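Local coordinates for protein SAP-like pentraxin (Limulus polyphemus, PDB 3FLP) that probably acts as a calcium-dependent lectin of the invertebrate pentraxin family, assembling into doubly stacked rings of seven subunits, at residues Q58-Y67 with G77-Y87. Residues are numbered along the deposited sequence; the frame is centred on the assembly and turned at random.
Sequences QDNQFITSMY and GLQVNASSNKY. With CA (calcium ion), chain O.
Gln79 swings its CG opposite the backbone N (chi1 167°), and the extended chain beyond reaches out from its strand to Asn60, whose CG stands beside the backbone N. Asn60 ND2 donates to Gln79 OE1 over 2.8 Å, approaching from above the carbonyl plane, with the two amides turned 62° apart. An asparagine suits this place because its two ends do different work: OD1 binds calcium at 2.3 Å, while ND2 is gripped by Gln79 and by a water that is itself a calcium ligand. Gln79 thus acts from the second shell, and its own NE2 is held by Asn85 OD1. Ile63 CD1 lies alongside the glutamine amide, 3.7 Å from CD. Asp59 OD2 adds a carboxylate to the metal, and Glu145, Gln146 and Asp147 complete the protein ligands of this pentraxin calcium site.

The site sits at one end of an antiparallel hairpin in the jelly-roll-like pentraxin sandwich. Ile63 pairs with Gln79 through two backbone bonds, as does Ser65 with Gly77, and beyond them Asn81 N and Ala82 N, in a type I' turn, donate to Gln61 O and Asn60 O. Gly77, lacking a side chain, leaves room for the Tyr87 ring and Ser65 hydroxyl. Gln61 and Phe62 form a classic bulge against Cys53 of the next strand. On the face turned to Leu34 and Val36 of the other sheet, Leu78 CD1 rests over one face of the Phe62 ring, 3.7 Å from its centroid, a CH-pi contact between apolar groups fit for a core. The other face is more polar: a water joins Ile63 O, Ser65 OG and Asn85 OD1. Farther along, Tyr67 turns an edge to the face of Tyr87, a T-shaped pair with planes at 76°, while Tyr67 OH hydrogen-bonds Lys69 NZ.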
ATOM      1  N   GLN A  58     -21.019  -5.867 -55.324  1.00 18.90           N
ATOM      2  CA  GLN A  58     -19.567  -5.899 -55.481  1.00 16.95           C
ATOM      3  C   GLN A  58     -18.918  -6.935 -54.573  1.00 15.79           C
ATOM      4  O   GLN A  58     -18.703  -6.684 -53.388  1.00 15.35           O
ATOM      5  CB  GLN A  58     -18.993  -4.508 -55.173  1.00 15.61           C
ATOM      6  CG  GLN A  58     -17.471  -4.390 -55.246  1.00 15.85           C
ATOM      7  CD  GLN A  58     -16.907  -4.897 -56.559  1.00 15.35           C
ATOM      8  OE1 GLN A  58     -16.618  -6.082 -56.702  1.00 12.86           O
ATOM      9  NE2 GLN A  58     -16.765  -3.999 -57.531  1.00 15.65           N
ATOM     10  N   ASP A  59     -18.598  -8.096 -55.134  1.00 13.43           N
ATOM     11  CA  ASP A  59     -17.985  -9.158 -54.349  1.00 14.35           C
ATOM     12  C   ASP A  59     -16.546  -8.841 -53.938  1.00 13.76           C
ATOM     13  O   ASP A  59     -15.993  -9.490 -53.047  1.00 12.02           O
ATOM     14  CB  ASP A  59     -18.034 -10.495 -55.115  1.00 14.42           C
ATOM     15  CG  ASP A  59     -17.253 -10.469 -56.430  1.00 16.34           C
ATOM     16  OD1 ASP A  59     -17.478  -9.556 -57.258  1.00 16.66           O
ATOM     17  OD2 ASP A  59     -16.422 -11.383 -56.642  1.00 14.87           O
ATOM     18  N   ASN A  60     -15.957  -7.832 -54.574  1.00 11.92           N
ATOM     19  CA  ASN A  60     -14.579  -7.443 -54.290  1.00 11.22           C
ATOM     20  C   ASN A  60     -14.447  -6.028 -53.714  1.00  9.84           C
ATOM     21  O   ASN A  60     -13.679  -5.213 -54.220  1.00  9.30           O
ATOM     22  CB  ASN A  60     -13.747  -7.576 -55.574  1.00 11.49           C
ATOM     23  CG  ASN A  60     -13.589  -9.029 -56.029  1.00 12.65           C
ATOM     24  OD1 ASN A  60     -14.352  -9.911 -55.618  1.00 11.96           O
ATOM     25  ND2 ASN A  60     -12.600  -9.281 -56.889  1.00  8.48           N
ATOM     26  N   GLN A  61     -15.192  -5.743 -52.654  1.00  9.63           N
ATOM     27  CA  GLN A  61     -15.146  -4.426 -52.023  1.00 10.20           C
ATOM     28  C   GLN A  61     -13.791  -4.140 -51.376  1.00 10.31           C
ATOM     29  O   GLN A  61     -13.223  -3.061 -51.545  1.00 11.59           O
ATOM     30  CB  GLN A  61     -16.258  -4.309 -50.970  1.00  9.97           C
ATOM     31  CG  GLN A  61     -17.631  -4.003 -51.551  1.00  9.40           C
ATOM     32  CD  GLN A  61     -17.791  -2.534 -51.930  1.00 10.46           C
ATOM     33  OE1 GLN A  61     -16.817  -1.778 -51.984  1.00 11.42           O
ATOM     34  NE2 GLN A  61     -19.025  -2.126 -52.195  1.00 10.73           N
ATOM     35  N   PHE A  62     -13.271  -5.115 -50.646  1.00  9.76           N
ATOM     36  CA  PHE A  62     -11.994  -4.952 -49.964  1.00  9.13           C
ATOM     37  C   PHE A  62     -11.405  -6.339 -49.739  1.00  8.67           C
ATOM     38  O   PHE A  62     -12.033  -7.184 -49.107  1.00  7.82           O
ATOM     39  CB  PHE A  62     -12.239  -4.234 -48.640  1.00  8.07           C
ATOM     40  CG  PHE A  62     -10.995  -3.824 -47.931  1.00  6.44           C
ATOM     41  CD1 PHE A  62     -10.278  -4.737 -47.172  1.00  4.76           C
ATOM     42  CD2 PHE A  62     -10.544  -2.512 -48.007  1.00  4.90           C
ATOM     43  CE1 PHE A  62      -9.133  -4.350 -46.494  1.00  2.89           C
ATOM     44  CE2 PHE A  62      -9.402  -2.119 -47.333  1.00  4.02           C
ATOM     45  CZ  PHE A  62      -8.698  -3.042 -46.576  1.00  4.43           C
ATOM     46  N   ILE A  63     -10.215  -6.588 -50.275  1.00  8.42           N
ATOM     47  CA  ILE A  63      -9.603  -7.898 -50.109  1.00  9.04           C
ATOM     48  C   ILE A  63      -8.108  -7.810 -49.867  1.00  9.52           C
ATOM     49  O   ILE A  63      -7.377  -7.171 -50.630  1.00 10.32           O
ATOM     50  CB  ILE A  63      -9.821  -8.805 -51.346  1.00  9.83           C
ATOM     51  CG1 ILE A  63     -10.923  -8.234 -52.244  1.00 10.97           C
ATOM     52  CG2 ILE A  63     -10.211 -10.200 -50.890  1.00  7.91           C
ATOM     53  CD1 ILE A  63     -11.112  -9.009 -53.528  1.00 11.72           C
ATOM     54  N   THR A  64      -7.656  -8.455 -48.798  1.00  8.71           N
ATOM     55  CA  THR A  64      -6.238  -8.473 -48.461  1.00  8.39           C
ATOM     56  C   THR A  64      -5.671  -9.813 -48.907  1.00  8.79           C
ATOM     57  O   THR A  64      -6.383 -10.811 -48.957  1.00  9.74           O
ATOM     58  CB  THR A  64      -5.998  -8.331 -46.940  1.00  8.45           C
ATOM     59  OG1 THR A  64      -6.623  -9.427 -46.259  1.00  5.50           O
ATOM     60  CG2 THR A  64      -6.558  -7.004 -46.425  1.00  3.48           C
ATOM     61  N   SER A  65      -4.384  -9.829 -49.221  1.00  9.13           N
ATOM     62  CA  SER A  65      -3.737 -11.046 -49.671  1.00  9.38           C
ATOM     63  C   SER A  65      -2.244 -10.962 -49.423  1.00 10.60           C
ATOM     64  O   SER A  65      -1.715  -9.913 -49.039  1.00  9.42           O
ATOM     65  CB  SER A  65      -3.973 -11.234 -51.169  1.00 10.16           C
ATOM     66  OG  SER A  65      -3.478 -10.115 -51.886  1.00 11.00           O
ATOM     67  N   MET A  66      -1.564 -12.074 -49.657  1.00 10.14           N
ATOM     68  CA  MET A  66      -0.123 -12.119 -49.473  1.00 11.39           C
ATOM     69  C   MET A  66       0.435 -13.268 -50.279  1.00 11.38           C
ATOM     70  O   MET A  66      -0.299 -14.149 -50.722  1.00 12.30           O
ATOM     71  CB  MET A  66       0.238 -12.362 -48.002  1.00 11.18           C
ATOM     72  CG  MET A  66      -0.072 -13.795 -47.533  1.00 10.79           C
ATOM     73  SD  MET A  66       0.791 -14.305 -46.014  1.00 12.12           S
ATOM     74  CE  MET A  66       2.316 -14.974 -46.697  1.00 11.47           C
ATOM     75  N   TYR A  67       1.742 -13.236 -50.471  1.00 11.96           N
ATOM     76  CA  TYR A  67       2.454 -14.309 -51.133  1.00 11.87           C
ATOM     77  C   TYR A  67       3.919 -14.066 -50.840  1.00 10.80           C
ATOM     78  O   TYR A  67       4.305 -12.966 -50.449  1.00  8.84           O
ATOM     79  CB  TYR A  67       2.145 -14.376 -52.637  1.00 12.56           C
ATOM     80  CG  TYR A  67       2.745 -13.310 -53.513  1.00 14.69           C
ATOM     81  CD1 TYR A  67       4.046 -13.425 -53.994  1.00 14.09           C
ATOM     82  CD2 TYR A  67       1.983 -12.219 -53.922  1.00 14.87           C
ATOM     83  CE1 TYR A  67       4.566 -12.483 -54.868  1.00 17.30           C
ATOM     84  CE2 TYR A  67       2.495 -11.273 -54.792  1.00 16.28           C
ATOM     85  CZ  TYR A  67       3.783 -11.410 -55.263  1.00 17.11           C
ATOM     86  OH  TYR A  67       4.284 -10.465 -56.128  1.00 22.08           O
ATOM     87  N   GLY A  77      -0.724  -7.645 -50.474  1.00  9.31           N
ATOM     88  CA  GLY A  77      -1.581  -7.031 -51.460  1.00  8.28           C
ATOM     89  C   GLY A  77      -2.916  -6.548 -50.941  1.00  8.68           C
ATOM     90  O   GLY A  77      -3.420  -7.012 -49.914  1.00  8.92           O
ATOM     91  N   LEU A  78      -3.488  -5.603 -51.676  1.00  7.86           N
ATOM     92  CA  LEU A  78      -4.775  -5.033 -51.346  1.00  8.25           C
ATOM     93  C   LEU A  78      -5.558  -4.772 -52.626  1.00  9.49           C
ATOM     94  O   LEU A  78      -4.995  -4.360 -53.642  1.00  9.93           O
ATOM     95  CB  LEU A  78      -4.596  -3.711 -50.593  1.00  7.30           C
ATOM     96  CG  LEU A  78      -5.898  -2.966 -50.254  1.00  8.23           C
ATOM     97  CD1 LEU A  78      -6.749  -3.821 -49.309  1.00  5.52           C
ATOM     98  CD2 LEU A  78      -5.578  -1.615 -49.616  1.00  4.89           C
ATOM     99  N   GLN A  79      -6.859  -5.022 -52.575  1.00  8.50           N
ATOM    100  CA  GLN A  79      -7.723  -4.768 -53.703  1.00  7.59           C
ATOM    101  C   GLN A  79      -8.949  -4.062 -53.136  1.00  7.50           C
ATOM    102  O   GLN A  79      -9.521  -4.511 -52.145  1.00  5.97           O
ATOM    103  CB  GLN A  79      -8.111  -6.082 -54.405  1.00  6.51           C
ATOM    104  CG  GLN A  79      -9.258  -5.918 -55.397  1.00  4.94           C
ATOM    105  CD  GLN A  79      -9.514  -7.149 -56.260  1.00  6.12           C
ATOM    106  OE1 GLN A  79     -10.590  -7.284 -56.845  1.00  6.74           O
ATOM    107  NE2 GLN A  79      -8.530  -8.037 -56.357  1.00  2.53           N
ATOM    108  N   VAL A  80      -9.318  -2.937 -53.742  1.00  7.75           N
ATOM    109  CA  VAL A  80     -10.483  -2.173 -53.300  1.00  8.17           C
ATOM    110  C   VAL A  80     -11.404  -1.895 -54.482  1.00  9.37           C
ATOM    111  O   VAL A  80     -10.961  -1.476 -55.551  1.00  8.66           O
ATOM    112  CB  VAL A  80     -10.085  -0.817 -52.660  1.00  7.41           C
ATOM    113  CG1 VAL A  80     -11.342  -0.049 -52.244  1.00  6.49           C
ATOM    114  CG2 VAL A  80      -9.182  -1.048 -51.460  1.00  4.69           C
ATOM    115  N   ASN A  81     -12.690  -2.137 -54.275  1.00 11.33           N
ATOM    116  CA  ASN A  81     -13.704  -1.926 -55.300  1.00 13.11           C
ATOM    117  C   ASN A  81     -13.316  -2.532 -56.650  1.00 13.34           C
ATOM    118  O   ASN A  81     -13.329  -1.860 -57.679  1.00 12.54           O
ATOM    119  CB  ASN A  81     -14.000  -0.432 -55.461  1.00 14.23           C
ATOM    120  CG  ASN A  81     -15.341  -0.174 -56.138  1.00 16.20           C
ATOM    121  OD1 ASN A  81     -16.355  -0.757 -55.756  1.00 16.10           O
ATOM    122  ND2 ASN A  81     -15.356   0.712 -57.138  1.00 16.78           N
ATOM    123  N   ALA A  82     -12.965  -3.815 -56.624  1.00 12.88           N
ATOM    124  CA  ALA A  82     -12.580  -4.565 -57.818  1.00 12.74           C
ATOM    125  C   ALA A  82     -11.413  -3.986 -58.613  1.00 12.09           C
ATOM    126  O   ALA A  82     -11.309  -4.204 -59.816  1.00 10.37           O
ATOM    127  CB  ALA A  82     -13.798  -4.761 -58.737  1.00 12.35           C
ATOM    128  N   SER A  83     -10.541  -3.242 -57.948  1.00 11.44           N
ATOM    129  CA  SER A  83      -9.369  -2.699 -58.615  1.00 11.83           C
ATOM    130  C   SER A  83      -8.432  -3.887 -58.811  1.00 12.65           C
ATOM    131  O   SER A  83      -8.740  -5.004 -58.393  1.00 13.09           O
ATOM    132  CB  SER A  83      -8.673  -1.682 -57.717  1.00 12.98           C
ATOM    133  OG  SER A  83      -8.110  -2.327 -56.582  1.00 16.07           O
ATOM    134  N   SER A  84      -7.291  -3.659 -59.447  1.00 11.87           N
ATOM    135  CA  SER A  84      -6.327  -4.734 -59.610  1.00 11.39           C
ATOM    136  C   SER A  84      -5.648  -4.863 -58.246  1.00 11.88           C
ATOM    137  O   SER A  84      -5.744  -3.954 -57.415  1.00 10.44           O
ATOM    138  CB  SER A  84      -5.308  -4.373 -60.692  1.00  8.48           C
ATOM    139  OG  SER A  84      -4.890  -3.027 -60.569  1.00  6.76           O
ATOM    140  N   ASN A  85      -4.985  -5.985 -57.996  1.00 12.29           N
ATOM    141  CA  ASN A  85      -4.304  -6.162 -56.725  1.00 13.18           C
ATOM    142  C   ASN A  85      -3.066  -5.277 -56.666  1.00 13.65           C
ATOM    143  O   ASN A  85      -2.245  -5.286 -57.580  1.00 15.28           O
ATOM    144  CB  ASN A  85      -3.910  -7.626 -56.523  1.00 11.48           C
ATOM    145  CG  ASN A  85      -5.104  -8.513 -56.223  1.00 11.87           C
ATOM    146  OD1 ASN A  85      -5.839  -8.281 -55.254  1.00  9.88           O
ATOM    147  ND2 ASN A  85      -5.304  -9.536 -57.051  1.00  9.66           N
ATOM    148  N   LYS A  86      -2.946  -4.499 -55.597  1.00 13.54           N
ATOM    149  CA  LYS A  86      -1.795  -3.622 -55.417  1.00 13.88           C
ATOM    150  C   LYS A  86      -0.877  -4.297 -54.396  1.00 14.44           C
ATOM    151  O   LYS A  86      -1.306  -4.642 -53.292  1.00 13.31           O
ATOM    152  CB  LYS A  86      -2.238  -2.248 -54.903  1.00 13.76           C
ATOM    153  CG  LYS A  86      -3.377  -1.612 -55.694  1.00 13.67           C
ATOM    154  CD  LYS A  86      -3.004  -1.411 -57.153  1.00 16.03           C
ATOM    155  CE  LYS A  86      -4.128  -0.722 -57.918  1.00 18.18           C
ATOM    156  NZ  LYS A  86      -3.753  -0.503 -59.342  1.00 19.01           N
ATOM    157  N   TYR A  87       0.379  -4.493 -54.776  1.00 13.76           N
ATOM    158  CA  TYR A  87       1.338  -5.148 -53.901  1.00 14.93           C
ATOM    159  C   TYR A  87       2.464  -4.249 -53.409  1.00 14.21           C
ATOM    160  O   TYR A  87       2.976  -3.409 -54.145  1.00 14.08           O
ATOM    161  CB  TYR A  87       1.948  -6.367 -54.613  1.00 15.52           C
ATOM    162  CG  TYR A  87       0.988  -7.524 -54.772  1.00 16.15           C
ATOM    163  CD1 TYR A  87       0.644  -8.317 -53.680  1.00 16.10           C
ATOM    164  CD2 TYR A  87       0.401  -7.810 -56.007  1.00 16.29           C
ATOM    165  CE1 TYR A  87      -0.260  -9.367 -53.810  1.00 17.60           C
ATOM    166  CE2 TYR A  87      -0.509  -8.859 -56.145  1.00 17.12           C
ATOM    167  CZ  TYR A  87      -0.831  -9.632 -55.039  1.00 18.04           C
ATOM    168  OH  TYR A  87      -1.737 -10.666 -55.154  1.00 23.62           O
TER
HETATM  169 CA    CA O 301     -14.316 -12.240 -55.865  1.00 11.87          CA
HETATM  170  O   HOH W   1     -12.819 -12.223 -57.673  1.00  3.59           O
HETATM  171  O   HOH W   2      -5.315  -8.419 -52.450  1.00  1.00           O